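Local structure of poly-beta-1,6-N-acetyl-D-glucosamine export protein (4Y25) at residues A[271-276]-A[286-291]; A[7-12]-A[35-40]; A[113-118]-A[136-141]. The protein exports the biofilm adhesin poly-beta-1,6-N-acetyl-D-glucosamine, apparently in partially N-deacetylated form, across the outer membrane through its C-terminal beta-barrel domain. All coordinates share one frame; numbering follows the deposited sequence.

Interaction 1: residues A[271-276]-A[286-291]; sequences TLRWEK and NLYVEF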
loop_
_atom_site.group_PDB
_atom_site.type_symbol
_atom_site.label_atom_id
_atom_site.label_comp_id
_atom_site.label_asym_id
_atom_site.label_seq_id
_atom_site.Cartn_x
_atom_site.Cartn_y
_atom_site.Cartn_z
ATOM N N THR A 271 -4.979 -7.698 9.855
ATOM C CA THR A 271 -3.829 -8.568 9.644
ATOM C C THR A 271 -2.704 -8.274 10.631
ATOM O O THR A 271 -2.349 -7.118 10.861
ATOM C CB THR A 271 -3.277 -8.434 8.207
ATOM O OG1 THR A 271 -4.343 -8.592 7.262
ATOM C CG2 THR A 271 -2.205 -9.481 7.940
ATOM N N LEU A 272 -2.151 -9.331 11.218
ATOM C CA LEU A 272 -0.963 -9.209 12.051
ATOM C C LEU A 272 0.272 -9.572 11.235
ATOM O O LEU A 272 0.363 -10.677 10.702
ATOM C CB LEU A 272 -1.074 -10.105 13.284
ATOM C CG LEU A 272 0.194 -10.226 14.128
ATOM C CD1 LEU A 272 0.607 -8.867 14.665
ATOM C CD2 LEU A 272 -0.017 -11.214 15.261
ATOM N N ARG A 273 1.220 -8.647 11.131
ATOM C CA ARG A 273 2.381 -8.869 10.273
ATOM C C ARG A 273 3.700 -8.868 11.028
ATOM O O ARG A 273 3.884 -8.136 12.000
ATOM C CB ARG A 273 2.435 -7.819 9.165
ATOM C CG ARG A 273 1.265 -7.903 8.215
ATOM C CD ARG A 273 1.645 -7.508 6.802
ATOM N NE ARG A 273 0.547 -7.793 5.885
ATOM C CZ ARG A 273 0.300 -8.996 5.374
ATOM N NH1 ARG A 273 1.081 -10.023 5.686
ATOM N NH2 ARG A 273 -0.725 -9.172 4.553
ATOM N N TRP A 274 4.614 -9.708 10.557
ATOM C CA TRP A 274 5.968 -9.768 11.082
ATOM C C TRP A 274 6.949 -9.836 9.917
ATOM O O TRP A 274 6.688 -10.501 8.913
ATOM C CB TRP A 274 6.136 -10.977 12.003
ATOM C CG TRP A 274 7.453 -11.033 12.721
ATOM C CD1 TRP A 274 7.843 -10.263 13.779
ATOM C CD2 TRP A 274 8.543 -11.919 12.447
ATOM N NE1 TRP A 274 9.112 -10.608 14.174
ATOM C CE2 TRP A 274 9.564 -11.625 13.374
ATOM C CE3 TRP A 274 8.756 -12.933 11.507
ATOM C CZ2 TRP A 274 10.780 -12.305 13.388
ATOM C CZ3 TRP A 274 9.965 -13.608 11.523
ATOM C CH2 TRP A 274 10.961 -13.291 12.457
ATOM N N GLU A 275 8.066 -9.129 10.038
ATOM C CA GLU A 275 9.109 -9.209 9.025
ATOM C C GLU A 275 10.470 -8.885 9.626
ATOM O O GLU A 275 10.587 -8.073 10.546
ATOM C CB GLU A 275 8.803 -8.278 7.848
ATOM C CG GLU A 275 9.436 -6.903 7.935
ATOM C CD GLU A 275 9.144 -6.053 6.716
ATOM O OE1 GLU A 275 9.450 -6.501 5.588
ATOM O OE2 GLU A 275 8.608 -4.938 6.886
ATOM N N LYS A 276 11.496 -9.545 9.106
ATOM C CA LYS A 276 12.850 -9.365 9.600
ATOM C C LYS A 276 13.816 -9.326 8.425
ATOM O O LYS A 276 14.079 -10.345 7.787
ATOM C CB LYS A 276 13.215 -10.487 10.575
ATOM C CG LYS A 276 14.493 -10.262 11.366
ATOM C CD LYS A 276 14.727 -11.421 12.324
ATOM C CE LYS A 276 15.902 -11.170 13.251
ATOM N NZ LYS A 276 16.116 -12.331 14.161
ATOM N N ASN A 286 10.216 -6.194 12.421
ATOM C CA ASN A 286 9.030 -5.352 12.509
ATOM C C ASN A 286 7.781 -6.174 12.779
ATOM O O ASN A 286 7.505 -7.151 12.090
ATOM C CB ASN A 286 8.846 -4.533 11.233
ATOM C CG ASN A 286 9.851 -3.408 11.116
ATOM O OD1 ASN A 286 10.196 -2.764 12.107
ATOM N ND2 ASN A 286 10.323 -3.157 9.900
ATOM N N LEU A 287 7.033 -5.772 13.798
ATOM C CA LEU A 287 5.780 -6.427 14.135
ATOM C C LEU A 287 4.690 -5.371 14.223
ATOM O O LEU A 287 4.795 -4.427 15.005
ATOM C CB LEU A 287 5.902 -7.189 15.455
ATOM C CG LEU A 287 4.683 -8.006 15.887
ATOM C CD1 LEU A 287 4.522 -9.236 15.004
ATOM C CD2 LEU A 287 4.791 -8.399 17.351
ATOM N N TYR A 288 3.646 -5.519 13.415
ATOM C CA TYR A 288 2.594 -4.512 13.386
ATOM C C TYR A 288 1.243 -5.078 12.974
ATOM O O TYR A 288 1.146 -6.200 12.473
ATOM C CB TYR A 288 2.986 -3.363 12.450
ATOM C CG TYR A 288 3.275 -3.775 11.022
ATOM C CD1 TYR A 288 4.519 -4.276 10.659
ATOM C CD2 TYR A 288 2.308 -3.643 10.033
ATOM C CE1 TYR A 288 4.788 -4.647 9.355
ATOM C CE2 TYR A 288 2.568 -4.008 8.724
ATOM C CZ TYR A 288 3.810 -4.510 8.390
ATOM O OH TYR A 288 4.073 -4.878 7.089
ATOM N N VAL A 289 0.202 -4.284 13.194
ATOM C CA VAL A 289 -1.156 -4.675 12.849
ATOM C C VAL A 289 -1.744 -3.700 11.838
ATOM O O VAL A 289 -1.600 -2.485 11.978
ATOM C CB VAL A 289 -2.059 -4.738 14.098
ATOM C CG1 VAL A 289 -3.492 -5.061 13.712
ATOM C CG2 VAL A 289 -1.533 -5.771 15.072
ATOM N N GLU A 290 -2.383 -4.246 10.808
ATOM C CA GLU A 290 -3.102 -3.456 9.819
ATOM C C GLU A 290 -4.578 -3.810 9.867
ATOM O O GLU A 290 -4.942 -4.934 10.210
ATOM C CB GLU A 290 -2.556 -3.705 8.413
ATOM C CG GLU A 290 -1.374 -2.839 8.023
ATOM C CD GLU A 290 -0.679 -3.341 6.767
ATOM O OE1 GLU A 290 -1.038 -4.437 6.283
ATOM O OE2 GLU A 290 0.225 -2.641 6.266
ATOM N N PHE A 291 -5.430 -2.855 9.522
ATOM C CA PHE A 291 -6.845 -3.146 9.379
ATOM C C PHE A 291 -7.478 -2.198 8.373
ATOM O O PHE A 291 -6.916 -1.151 8.047
ATOM C CB PHE A 291 -7.565 -3.060 10.733
ATOM C CG PHE A 291 -7.890 -1.658 11.165
ATOM C CD1 PHE A 291 -6.969 -0.908 11.876
ATOM C CD2 PHE A 291 -9.123 -1.093 10.868
ATOM C CE1 PHE A 291 -7.271 0.383 12.281
ATOM C CE2 PHE A 291 -9.427 0.197 11.263
ATOM C CZ PHE A 291 -8.500 0.937 11.971
#

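Interaction 2: residues A[7-12]-A[35-40]; sequences LAELRI and IVYSPP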
loop_
_atom_site.group_PDB
_atom_site.type_symbol
_atom_site.label_atom_id
_atom_site.label_comp_id
_atom_site.label_asym_id
_atom_site.label_seq_id
_atom_site.Cartn_x
_atom_site.Cartn_y
_atom_site.Cartn_z
ATOM N N LEU A 7 -24.089 2.952 -3.394
ATOM C CA LEU A 7 -24.483 4.004 -2.467
ATOM C C LEU A 7 -23.268 4.826 -2.054
ATOM O O LEU A 7 -22.234 4.804 -2.723
ATOM C CB LEU A 7 -25.155 3.414 -1.220
ATOM C CG LEU A 7 -26.355 2.467 -1.337
ATOM C CD1 LEU A 7 -25.929 1.048 -1.692
ATOM C CD2 LEU A 7 -27.140 2.467 -0.037
ATOM N N ALA A 8 -23.397 5.546 -0.947
ATOM C CA ALA A 8 -22.263 6.242 -0.356
ATOM C C ALA A 8 -21.355 5.224 0.329
ATOM O O ALA A 8 -21.828 4.210 0.839
ATOM C CB ALA A 8 -22.734 7.299 0.632
ATOM N N GLU A 9 -20.054 5.490 0.338
ATOM C CA GLU A 9 -19.100 4.530 0.879
ATOM C C GLU A 9 -18.148 5.157 1.895
ATOM O O GLU A 9 -17.526 6.184 1.629
ATOM C CB GLU A 9 -18.300 3.889 -0.260
ATOM C CG GLU A 9 -17.170 2.983 0.195
ATOM C CD GLU A 9 -16.515 2.247 -0.959
ATOM O OE1 GLU A 9 -15.269 2.143 -0.972
ATOM O OE2 GLU A 9 -17.245 1.768 -1.852
ATOM N N LEU A 10 -18.042 4.531 3.062
ATOM C CA LEU A 10 -17.068 4.943 4.064
ATOM C C LEU A 10 -15.902 3.965 4.108
ATOM O O LEU A 10 -16.091 2.768 4.315
ATOM C CB LEU A 10 -17.708 5.047 5.449
ATOM C CG LEU A 10 -16.712 5.177 6.608
ATOM C CD1 LEU A 10 -15.887 6.456 6.494
ATOM C CD2 LEU A 10 -17.421 5.105 7.955
ATOM N N ARG A 11 -14.697 4.478 3.909
ATOM C CA ARG A 11 -13.507 3.654 4.032
ATOM C C ARG A 11 -12.672 4.147 5.206
ATOM O O ARG A 11 -12.400 5.341 5.340
ATOM C CB ARG A 11 -12.697 3.662 2.729
ATOM C CG ARG A 11 -11.194 3.830 2.910
ATOM C CD ARG A 11 -10.433 3.555 1.618
ATOM N NE ARG A 11 -10.750 2.243 1.057
ATOM C CZ ARG A 11 -11.503 2.047 -0.022
ATOM N NH1 ARG A 11 -12.023 3.082 -0.672
ATOM N NH2 ARG A 11 -11.733 0.815 -0.454
ATOM N N ILE A 12 -12.299 3.218 6.075
ATOM C CA ILE A 12 -11.438 3.526 7.205
ATOM C C ILE A 12 -10.361 2.453 7.306
ATOM O O ILE A 12 -10.653 1.258 7.313
ATOM C CB ILE A 12 -12.237 3.628 8.526
ATOM C CG1 ILE A 12 -11.289 3.662 9.726
ATOM C CG2 ILE A 12 -13.224 2.481 8.657
ATOM C CD1 ILE A 12 -10.516 4.952 9.849
ATOM N N ILE A 35 -11.937 7.931 4.944
ATOM C CA ILE A 35 -12.411 8.586 3.727
ATOM C C ILE A 35 -13.862 8.218 3.434
ATOM O O ILE A 35 -14.238 7.048 3.504
ATOM C CB ILE A 35 -11.544 8.207 2.506
ATOM C CG1 ILE A 35 -10.092 8.639 2.716
ATOM C CG2 ILE A 35 -12.095 8.840 1.237
ATOM C CD1 ILE A 35 -9.176 8.264 1.574
ATOM N N VAL A 36 -14.676 9.217 3.106
ATOM C CA VAL A 36 -16.065 8.964 2.739
ATOM C C VAL A 36 -16.358 9.371 1.294
ATOM O O VAL A 36 -16.077 10.496 0.879
ATOM C CB VAL A 36 -17.041 9.697 3.685
ATOM C CG1 VAL A 36 -16.615 11.145 3.887
ATOM C CG2 VAL A 36 -18.467 9.607 3.154
ATOM N N TYR A 37 -16.915 8.438 0.529
ATOM C CA TYR A 37 -17.328 8.709 -0.840
ATOM C C TYR A 37 -18.807 9.064 -0.899
ATOM O O TYR A 37 -19.623 8.483 -0.182
ATOM C CB TYR A 37 -17.048 7.503 -1.739
ATOM C CG TYR A 37 -15.583 7.239 -1.993
ATOM C CD1 TYR A 37 -14.812 6.546 -1.071
ATOM C CD2 TYR A 37 -14.971 7.675 -3.163
ATOM C CE1 TYR A 37 -13.473 6.298 -1.300
ATOM C CE2 TYR A 37 -13.632 7.432 -3.401
ATOM C CZ TYR A 37 -12.887 6.742 -2.467
ATOM O OH TYR A 37 -11.553 6.494 -2.695
ATOM N N SER A 38 -19.146 10.023 -1.756
ATOM C CA SER A 38 -20.538 10.365 -2.020
ATOM C C SER A 38 -21.174 9.258 -2.861
ATOM O O SER A 38 -20.464 8.390 -3.374
ATOM C CB SER A 38 -20.632 11.717 -2.738
ATOM O OG SER A 38 -20.098 11.643 -4.050
ATOM N N PRO A 39 -22.512 9.266 -2.997
ATOM C CA PRO A 39 -23.120 8.331 -3.950
ATOM C C PRO A 39 -22.689 8.664 -5.374
ATOM O O PRO A 39 -22.099 9.727 -5.579
ATOM C CB PRO A 39 -24.625 8.559 -3.759
ATOM C CG PRO A 39 -24.754 9.150 -2.402
ATOM C CD PRO A 39 -23.529 9.989 -2.214
ATOM N N PRO A 40 -22.955 7.771 -6.340
ATOM C CA PRO A 40 -22.680 8.169 -7.723
ATOM C C PRO A 40 -23.455 9.437 -8.061
ATOM O O PRO A 40 -24.636 9.356 -8.400
ATOM C CB PRO A 40 -23.162 6.968 -8.547
ATOM C CG PRO A 40 -24.066 6.201 -7.631
ATOM C CD PRO A 40 -23.512 6.410 -6.258
#

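Interaction 3: residues A[113-118]-A[136-141]; sequences GSQLER and SAQAYV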
loop_
_atom_site.group_PDB
_atom_site.type_symbol
_atom_site.label_atom_id
_atom_site.label_comp_id
_atom_site.label_asym_id
_atom_site.label_seq_id
_atom_site.Cartn_x
_atom_site.Cartn_y
_atom_site.Cartn_z
ATOM N N GLY A 113 -1.239 1.760 -15.338
ATOM C CA GLY A 113 -1.616 2.706 -14.303
ATOM C C GLY A 113 -0.597 3.812 -14.111
ATOM O O GLY A 113 0.607 3.603 -14.264
ATOM N N SER A 114 -1.088 4.998 -13.771
ATOM C CA SER A 114 -0.239 6.167 -13.573
ATOM C C SER A 114 -0.603 6.846 -12.258
ATOM O O SER A 114 -1.735 6.722 -11.787
ATOM C CB SER A 114 -0.389 7.140 -14.748
ATOM O OG SER A 114 0.584 8.169 -14.701
ATOM N N GLN A 115 0.346 7.562 -11.660
ATOM C CA GLN A 115 0.080 8.216 -10.383
ATOM C C GLN A 115 1.064 9.342 -10.060
ATOM O O GLN A 115 2.267 9.117 -9.921
ATOM C CB GLN A 115 0.090 7.176 -9.258
ATOM C CG GLN A 115 -0.439 7.685 -7.931
ATOM C CD GLN A 115 -1.202 6.619 -7.166
ATOM O OE1 GLN A 115 -1.254 5.460 -7.577
ATOM N NE2 GLN A 115 -1.800 7.008 -6.048
ATOM N N LEU A 116 0.528 10.555 -9.942
ATOM C CA LEU A 116 1.293 11.731 -9.530
ATOM C C LEU A 116 0.924 12.169 -8.125
ATOM O O LEU A 116 -0.256 12.208 -7.777
ATOM C CB LEU A 116 1.052 12.898 -10.476
ATOM C CG LEU A 116 1.618 12.816 -11.878
ATOM C CD1 LEU A 116 1.216 14.078 -12.596
ATOM C CD2 LEU A 116 3.120 12.674 -11.792
ATOM N N GLU A 117 1.923 12.512 -7.316
ATOM C CA GLU A 117 1.646 12.947 -5.951
ATOM C C GLU A 117 2.514 14.111 -5.470
ATOM O O GLU A 117 3.709 14.190 -5.759
ATOM C CB GLU A 117 1.794 11.770 -4.968
ATOM C CG GLU A 117 1.609 10.381 -5.577
ATOM C CD GLU A 117 1.197 9.331 -4.558
ATOM O OE1 GLU A 117 1.299 9.600 -3.342
ATOM O OE2 GLU A 117 0.763 8.237 -4.976
ATOM N N ARG A 118 1.866 15.022 -4.753
ATOM C CA ARG A 118 2.526 15.973 -3.869
ATOM C C ARG A 118 1.623 16.101 -2.639
ATOM O O ARG A 118 0.411 16.167 -2.782
ATOM C CB ARG A 118 2.754 17.330 -4.557
ATOM C CG ARG A 118 1.527 18.240 -4.608
ATOM C CD ARG A 118 1.865 19.700 -4.886
ATOM N NE ARG A 118 0.762 20.383 -5.560
ATOM C CZ ARG A 118 0.677 21.700 -5.718
ATOM N NH1 ARG A 118 1.631 22.492 -5.246
ATOM N NH2 ARG A 118 -0.366 22.228 -6.344
ATOM N N SER A 136 6.444 12.883 -6.415
ATOM C CA SER A 136 6.768 11.633 -7.093
ATOM C C SER A 136 5.927 11.350 -8.332
ATOM O O SER A 136 4.963 12.058 -8.630
ATOM C CB SER A 136 6.619 10.460 -6.120
ATOM O OG SER A 136 5.261 10.281 -5.748
ATOM N N ALA A 137 6.308 10.292 -9.043
ATOM C CA ALA A 137 5.566 9.810 -10.199
ATOM C C ALA A 137 5.622 8.284 -10.258
ATOM O O ALA A 137 6.700 7.700 -10.357
ATOM C CB ALA A 137 6.119 10.414 -11.477
ATOM N N GLN A 138 4.460 7.643 -10.181
ATOM C CA GLN A 138 4.391 6.188 -10.252
ATOM C C GLN A 138 3.823 5.725 -11.587
ATOM O O GLN A 138 3.008 6.415 -12.199
ATOM C CB GLN A 138 3.537 5.618 -9.115
ATOM C CG GLN A 138 3.978 6.002 -7.712
ATOM C CD GLN A 138 3.190 5.267 -6.643
ATOM O OE1 GLN A 138 2.448 4.330 -6.938
ATOM N NE2 GLN A 138 3.345 5.693 -5.395
ATOM N N ALA A 139 4.259 4.550 -12.028
ATOM C CA ALA A 139 3.661 3.889 -13.180
ATOM C C ALA A 139 3.710 2.379 -12.988
ATOM O O ALA A 139 4.633 1.862 -12.354
ATOM C CB ALA A 139 4.372 4.289 -14.459
ATOM N N TYR A 140 2.717 1.671 -13.518
ATOM C CA TYR A 140 2.740 0.214 -13.461
ATOM C C TYR A 140 2.033 -0.448 -14.639
ATOM O O TYR A 140 1.184 0.156 -15.295
ATOM C CB TYR A 140 2.131 -0.286 -12.147
ATOM C CG TYR A 140 0.655 -0.001 -11.960
ATOM C CD1 TYR A 140 -0.311 -0.860 -12.474
ATOM C CD2 TYR A 140 0.229 1.105 -11.237
ATOM C CE1 TYR A 140 -1.661 -0.610 -12.292
ATOM C CE2 TYR A 140 -1.117 1.361 -11.048
ATOM C CZ TYR A 140 -2.057 0.501 -11.577
ATOM O OH TYR A 140 -3.399 0.753 -11.389
ATOM N N VAL A 141 2.403 -1.699 -14.895
ATOM C CA VAL A 141 1.796 -2.500 -15.951
ATOM C C VAL A 141 1.462 -3.887 -15.409
ATOM O O VAL A 141 2.303 -4.541 -14.795
ATOM C CB VAL A 141 2.726 -2.631 -17.178
ATOM C CG1 VAL A 141 2.122 -3.570 -18.211
ATOM C CG2 VAL A 141 2.997 -1.266 -17.789
#

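Interaction 1: residues A[271-276]-A[286-291]
Arg273 and Tyr288 face each other in an antiparallel hydrogen-bonded pair, and the arginine side chain, followed outward, runs over an aromatic ring on the next strand and ends at a carboxylate. Arg273 CB sits 3.7 Å above one face of the Tyr288 ring, displaced toward the rim, in a CH-pi contact. Arg273 CG passes Tyr288 CE2 at 4.1 Å, and Arg273 CD moves on to the phenol end, 3.6 Å from Tyr288 OH. Arg273 NE then meets Glu290 OE1 in a long salt bridge of 3.7 Å; the oxygen lies at the edge of the guanidinium, in its plane, while the carboxylate is turned 82° against it. At the tip, Thr271 CG2 from the same strand covers one guanidinium face, centred over it. Tyr288 CG stands between its backbone N and carbonyl carbon (chi1 58°), and the ring beyond it presents a face to Arg273 CB.

Six backbone hydrogen bonds pair Thr271, Arg273 and Glu275 with Glu290, Tyr288 and Asn286. On the opposite face Leu287 CD1 fits between Leu272 CD1, 3.9 Å away, and the edge of the indole, Leu287 CD1 being 3.7 Å from Trp274 CD1. Strand 247-262 continues the sheet beyond Trp274, and strand 8-20 beyond Leu287.

The chemistry thus divides by face: leucine, valine and tryptophan look outward, as expected for a lipid-facing surface, whereas arginine, tyrosine, asparagine and the acids line the interior, a polar wall consistent with passage of a hydrated polysaccharide.

Interaction 2: residues A[7-12]-A[35-40]
Glu9 and Tyr37, with Leu10-Val36 and Arg11-Ile35 after them, pair the ends of the first beta hairpin of the 16-stranded barrel, formed by strands 8-20 and 30-37. Four backbone hydrogen bonds hold it: Glu9 and Tyr37 exchange one pair, Arg11 and Ile35 the other, with Leu10 and Val36 a non-hydrogen-bonded pair between them.

Apolar contacts are modest. Ala8 CB rests 4.0 Å from Pro39 CD, and Leu10 CD1 approaches Val36 CB at 4.4 Å on the outer face, where Phe295 and Phe297 of strand 283-297 also meet the leucine.

Charged and aromatic groups gather on the inner face. Glu9 CG is anti to its backbone N (chi1 174°), and at the end of the extended chain Glu9 OE1 lies 3.4 Å from Arg11 NH1, a salt bridge along one strand; OE2 has a second partner in Arg296, so the carboxylate is gripped from two strands. Arg46 of the next strand, 45-55, touches both Glu9 and Tyr37. The Arg11 chain is bent at chi3 (-54°), which turns NE out of the extended line; its guanidinium stands near Tyr37, the two planes 89° apart, with Tyr37 CE1 at the guanidinium edge, 3.6 Å from Arg11 NH1.

Interaction 3: residues A[113-118]-A[136-141]
Tyr140 CG stands between its backbone N and carbonyl carbon (chi1 65°), and the ring beyond it lies over Gly113 on the neighbouring strand, whereas Gln138 CG, anti to its carbonyl carbon, starts a chain that runs beside Gln115. Gly113 CA makes a CH-pi contact with Tyr140, 3.6 Å from the ring centroid and 18° off its normal, with Tyr140 CZ the nearest ring atom at 3.5 Å. The ring face packs directly on the glycine backbone, Gly113 CA lying 3.5 Å above the Tyr140 ring plane and offset toward the rim.

Farther along the same face, Gln115 and Gln138 lie side by side and point the same way, their CB atoms 3.8 Å apart. Glu117 OE2 lies 3.6 Å from Gln138 NE2, a proximity rather than a hydrogen bond, with the carboxylate and amide planes 20° apart. Ser136 OG passes Glu117 CG at 3.7 Å and is hydrogen-bonded to Ser120 OG.

The other face carries Ser114, Leu116, Ala137 and Ala139; there Leu116 CD2 touches Ala137 CB at 3.8 Å. Backbone hydrogen bonds link Gly113 with Tyr140, Gln115 with Gln138 and Glu117 with Ser136, the one from Glu117 N to Ser136 O being weak. Strands 94-105 and 149-160 extend the sheet beyond the two edges.

A tyrosine folded over a cross-strand glycine in an antiparallel hydrogen-bonded pair is the aromatic-glycine arrangement, or mortise-and-tenon joint, known from transmembrane beta-barrels; here it lies on the inner wall of the export channel.

The three contacts sample a single antiparallel sheet of 16 strands, closed into a barrel. Along the chain interaction 2 comes first, interaction 3 follows and interaction 1 completes the series; each joins strands consecutive in sequence, as an up-and-down topology requires. Their centres lie about 24 to 27 Å apart, and interactions 1 and 3 sit on opposite sides of the chain's centre. Interactions 1 and 2 meet at the seam where last strand 283-297 pairs with first strand 8-20: there Phe291 CE2 packs 4.2 Å from Ile12 CG1. Local pairing repeated round the circumference, then closed end to start, gives the membrane domain a continuous wall, consistent with a path for the polysaccharide through its interior.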